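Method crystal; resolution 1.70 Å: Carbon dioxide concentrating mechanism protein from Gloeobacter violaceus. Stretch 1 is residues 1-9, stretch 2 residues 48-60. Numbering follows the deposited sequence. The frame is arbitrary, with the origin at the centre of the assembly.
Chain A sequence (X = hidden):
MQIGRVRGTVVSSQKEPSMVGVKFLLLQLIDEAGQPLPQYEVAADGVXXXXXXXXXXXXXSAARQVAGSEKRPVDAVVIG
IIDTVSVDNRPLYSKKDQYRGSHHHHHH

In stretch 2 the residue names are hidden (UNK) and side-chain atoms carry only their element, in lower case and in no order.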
# COMPACT_ATOMS: atom_id res chain seq x y z
N MET A 1 -2.87 -3.56 10.86
CA MET A 1 -1.79 -4.51 11.23
C MET A 1 -2.18 -5.92 10.83
O MET A 1 -3.37 -6.25 10.75
CB MET A 1 -1.52 -4.47 12.73
CG MET A 1 -0.85 -3.20 13.23
SD MET A 1 -1.95 -1.78 13.38
CE MET A 1 -2.89 -2.22 14.84
N GLN A 2 -1.18 -6.75 10.57
CA GLN A 2 -1.41 -8.17 10.34
C GLN A 2 -0.67 -8.98 11.39
O GLN A 2 0.20 -8.47 12.11
CB GLN A 2 -0.94 -8.58 8.94
CG GLN A 2 -1.72 -7.95 7.80
CD GLN A 2 -3.10 -8.54 7.64
OE1 GLN A 2 -3.26 -9.75 7.47
NE2 GLN A 2 -4.11 -7.69 7.70
N ILE A 3 -1.03 -10.26 11.48
CA ILE A 3 -0.36 -11.19 12.38
C ILE A 3 0.68 -11.96 11.58
O ILE A 3 0.42 -12.41 10.47
CB ILE A 3 -1.36 -12.16 13.02
CG1 ILE A 3 -2.43 -11.38 13.79
CG2 ILE A 3 -0.64 -13.15 13.95
CD1 ILE A 3 -3.65 -12.19 14.15
N GLY A 4 1.88 -12.08 12.15
CA GLY A 4 2.93 -12.86 11.53
C GLY A 4 3.55 -13.80 12.53
O GLY A 4 3.46 -13.58 13.74
N ARG A 5 4.17 -14.85 12.02
CA ARG A 5 4.90 -15.80 12.85
C ARG A 5 6.38 -15.67 12.54
O ARG A 5 6.77 -15.60 11.37
CB ARG A 5 4.37 -17.22 12.56
CG ARG A 5 5.19 -18.36 13.12
CD ARG A 5 4.46 -19.69 12.89
NE ARG A 5 4.69 -20.25 11.56
CZ ARG A 5 5.17 -21.47 11.31
NH1 ARG A 5 5.50 -22.29 12.31
NH2 ARG A 5 5.34 -21.88 10.06
N VAL A 6 7.22 -15.60 13.57
CA VAL A 6 8.64 -15.39 13.36
C VAL A 6 9.27 -16.68 12.86
O VAL A 6 9.19 -17.72 13.53
CB VAL A 6 9.37 -14.95 14.65
CG1 VAL A 6 10.85 -14.77 14.37
CG2 VAL A 6 8.77 -13.66 15.20
N ARG A 7 9.90 -16.62 11.69
CA ARG A 7 10.51 -17.80 11.08
C ARG A 7 12.04 -17.75 11.06
O ARG A 7 12.68 -18.79 10.94
CB ARG A 7 10.00 -18.00 9.66
CG ARG A 7 8.52 -18.34 9.57
CD ARG A 7 8.25 -19.83 9.73
NE ARG A 7 8.64 -20.35 11.04
CZ ARG A 7 9.45 -21.39 11.24
NH1 ARG A 7 9.99 -22.05 10.22
NH2 ARG A 7 9.73 -21.77 12.48
N GLY A 8 12.62 -16.57 11.18
CA GLY A 8 14.06 -16.45 11.13
C GLY A 8 14.54 -15.02 11.03
O GLY A 8 13.81 -14.09 11.33
N THR A 9 15.79 -14.86 10.59
CA THR A 9 16.42 -13.56 10.53
C THR A 9 17.10 -13.36 9.19
O THR A 9 17.48 -14.33 8.52
CB THR A 9 17.48 -13.38 11.64
OG1 THR A 9 18.61 -14.20 11.36
CG2 THR A 9 16.90 -13.75 12.99
N UNK A 48 11.92 -7.61 20.21
CA UNK A 48 12.70 -8.76 20.64
C UNK A 48 11.87 -10.03 20.60
O UNK A 48 11.58 -10.62 21.63
N UNK A 49 11.49 -10.45 19.39
CA UNK A 49 10.65 -11.63 19.22
C UNK A 49 11.47 -12.83 18.80
O UNK A 49 12.37 -12.73 17.96
c UNK A 49 9.56 -11.35 18.20
N UNK A 50 11.15 -13.98 19.38
CA UNK A 50 11.85 -15.22 19.09
C UNK A 50 11.12 -16.12 18.10
O UNK A 50 9.96 -15.90 17.76
N UNK A 51 11.84 -17.14 17.64
CA UNK A 51 11.29 -18.09 16.69
C UNK A 51 9.91 -18.61 17.09
O UNK A 51 9.68 -18.96 18.24
c UNK A 51 12.25 -19.28 16.57
c UNK A 51 12.99 -19.28 14.18
c UNK A 51 12.23 -20.04 15.26
c UNK A 51 12.80 -21.44 15.47
N UNK A 52 9.01 -18.65 16.11
CA UNK A 52 7.66 -19.20 16.25
C UNK A 52 6.68 -18.34 17.07
O UNK A 52 5.50 -18.66 17.17
o UNK A 52 8.02 -21.37 14.55
c UNK A 52 7.69 -20.63 16.80
c UNK A 52 8.17 -21.64 15.76
o UNK A 52 8.70 -22.69 16.16
N UNK A 53 7.16 -17.24 17.63
CA UNK A 53 6.26 -16.32 18.32
C UNK A 53 5.35 -15.62 17.32
O UNK A 53 5.74 -15.37 16.18
c UNK A 53 7.74 -15.91 20.34
c UNK A 53 7.05 -15.31 19.13
o UNK A 53 9.12 -14.07 20.97
c UNK A 53 8.23 -14.86 21.33
o UNK A 53 7.71 -14.82 22.46
N UNK A 54 4.12 -15.32 17.74
CA UNK A 54 3.21 -14.54 16.92
C UNK A 54 3.43 -13.07 17.23
O UNK A 54 3.55 -12.70 18.40
c UNK A 54 -0.08 -16.48 16.20
c UNK A 54 -1.30 -15.82 16.36
n UNK A 54 1.24 -18.16 15.53
c UNK A 54 -0.06 -17.74 15.58
c UNK A 54 -2.45 -16.44 15.92
c UNK A 54 2.04 -17.20 16.11
c UNK A 54 1.75 -14.91 17.21
c UNK A 54 -2.40 -17.69 15.30
c UNK A 54 1.28 -16.15 16.53
c UNK A 54 -1.22 -18.36 15.12
N UNK A 55 3.47 -12.25 16.20
CA UNK A 55 3.62 -10.82 16.39
C UNK A 55 2.57 -10.04 15.60
O UNK A 55 2.03 -10.53 14.61
c UNK A 55 5.21 -10.52 14.46
c UNK A 55 5.02 -10.32 15.96
c UNK A 55 6.10 -11.03 16.74
N UNK A 56 2.28 -8.83 16.07
CA UNK A 56 1.59 -7.86 15.25
C UNK A 56 2.64 -7.02 14.56
O UNK A 56 3.64 -6.65 15.18
c UNK A 56 0.72 -6.93 16.10
c UNK A 56 -1.21 -6.37 17.55
c UNK A 56 -1.57 -7.84 15.54
c UNK A 56 -0.60 -7.45 16.65
N UNK A 57 2.43 -6.73 13.28
CA UNK A 57 3.36 -5.86 12.57
C UNK A 57 2.61 -4.88 11.69
O UNK A 57 1.50 -5.15 11.23
c UNK A 57 4.00 -6.78 9.30
c UNK A 57 3.26 -8.59 10.66
c UNK A 57 3.86 -7.35 10.56
c UNK A 57 2.90 -8.66 8.29
c UNK A 57 3.51 -7.43 8.17
c UNK A 57 4.40 -6.65 11.78
c UNK A 57 2.77 -9.25 9.54
N UNK A 58 3.23 -3.72 11.49
CA UNK A 58 2.67 -2.66 10.68
C UNK A 58 3.55 -2.44 9.47
O UNK A 58 4.74 -2.76 9.50
o UNK A 58 1.66 -1.49 12.53
c UNK A 58 2.59 -1.36 11.48
N UNK A 59 2.95 -1.88 8.43
CA UNK A 59 3.64 -1.59 7.18
C UNK A 59 3.54 -0.11 6.87
O UNK A 59 2.60 0.57 7.31
c UNK A 59 3.13 -3.87 6.12
c UNK A 59 1.96 -6.97 4.85
n UNK A 59 2.60 -5.81 4.67
n UNK A 59 0.81 -7.03 5.52
c UNK A 59 2.14 -4.51 5.15
c UNK A 59 3.01 -2.37 6.03
n UNK A 59 2.49 -8.09 4.37
N UNK A 60 4.50 0.38 6.09
CA UNK A 60 4.50 1.75 5.63
C UNK A 60 5.25 2.68 6.58
O UNK A 60 6.10 2.24 7.35

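Position 48 has backbone atoms alone and lies out of reach of stretch 1. Its phi is positive, 101°, and a CB here would be jammed against the carbonyl O of the residue before. It is Gly48.

Position 49 carries one carbon. That CB lies 3.9 Å from Val6 CG2, an apolar contact. One carbon means Ala49.

Position 50 has no side-chain atoms. A CB would have room, so the absence of atoms alone identifies Gly50. Its O lies 3.3 Å from Val6 CB.

Position 51 has four carbons, forked at the second. One tip carbon comes within 3.3 Å of Arg7 O, although the CA-to-CB bond points away from stretch 1. This is Leu51, with chi1 t, and the tip is CD1.

Position 52 has two carbons, the second carrying two oxygens. One oxygen lies 2.7 Å from Arg7 NH2 and 3.5 Å from Arg5 NH1. A carboxylate on so short a stem is Asp52. OD1 accepts a hydrogen bond from Arg7 NH2 at the guanidinium edge, within a salt bridge. With Arg5 it also forms a salt bridge, but it lies well out of that guanidinium plane, so the attraction is of charge only.

Position 53 has three carbons, the third carrying two oxygens. Its side chain makes no close contact with stretch 1. It is Glu53. OE1 instead accepts a hydrogen bond from Gly50 N at 2.6 Å. Glu53 N bonds to Gly50 O at 3.1 Å, closing a type II turn.

Position 54 has one carbon, then fused five- and six-membered rings of eight carbons and one nitrogen. A carbon of the six-membered ring lies 3.7 Å from Ile3 CG2. This is Trp54, and that carbon is CE3.

Position 55 has one carbon carrying two more, so it branches at CB. One branch carbon is 4.1 Å from Val6 CG2. It is Val55, and that carbon is CG1.

Position 56 has four carbons, forked at the second. One tip carbon lies 4.0 Å from Ile3 CG1. It is Leu56, and the tip is CD2.

Position 57 has one carbon and a ring of six carbons, with no oxygen. A ring carbon is 4.0 Å from Gly4 N, which lies at the ring edge. It is Phe57, and that carbon is CE1. A CB on Gly4 would be tight against CE1.

Position 58 has one carbon and one oxygen. The oxygen is 3.1 Å from Met1 CG. It is Ser58.

Position 59 has three carbons, a nitrogen, then a carbon bearing two nitrogens. One end nitrogen lies 3.5 Å from Gln2 CG. It is Arg59, and that nitrogen is NH1.

Position 60 has no side-chain atoms, and its backbone angles would jam a CB against the preceding carbonyl. It is Gly60, without contact here.

The contact is an antiparallel strand pairing. Gln2 and Phe57 exchange two backbone hydrogen bonds, as do Gly4 and Val55. Val6 N then bonds to Glu53 O at 3.0 Å, and Asp52 N to Val6 O at 2.7 Å, extending the pairing into the turn. Ile3, Arg5, Trp54 and Leu56 share one sheet face. The Asp52 carboxylate adds charge pairing with Arg5 and Arg7. Together the stretches bury 875 Å².

Stretch 2 48-60: GAGLDEWVLFSRG
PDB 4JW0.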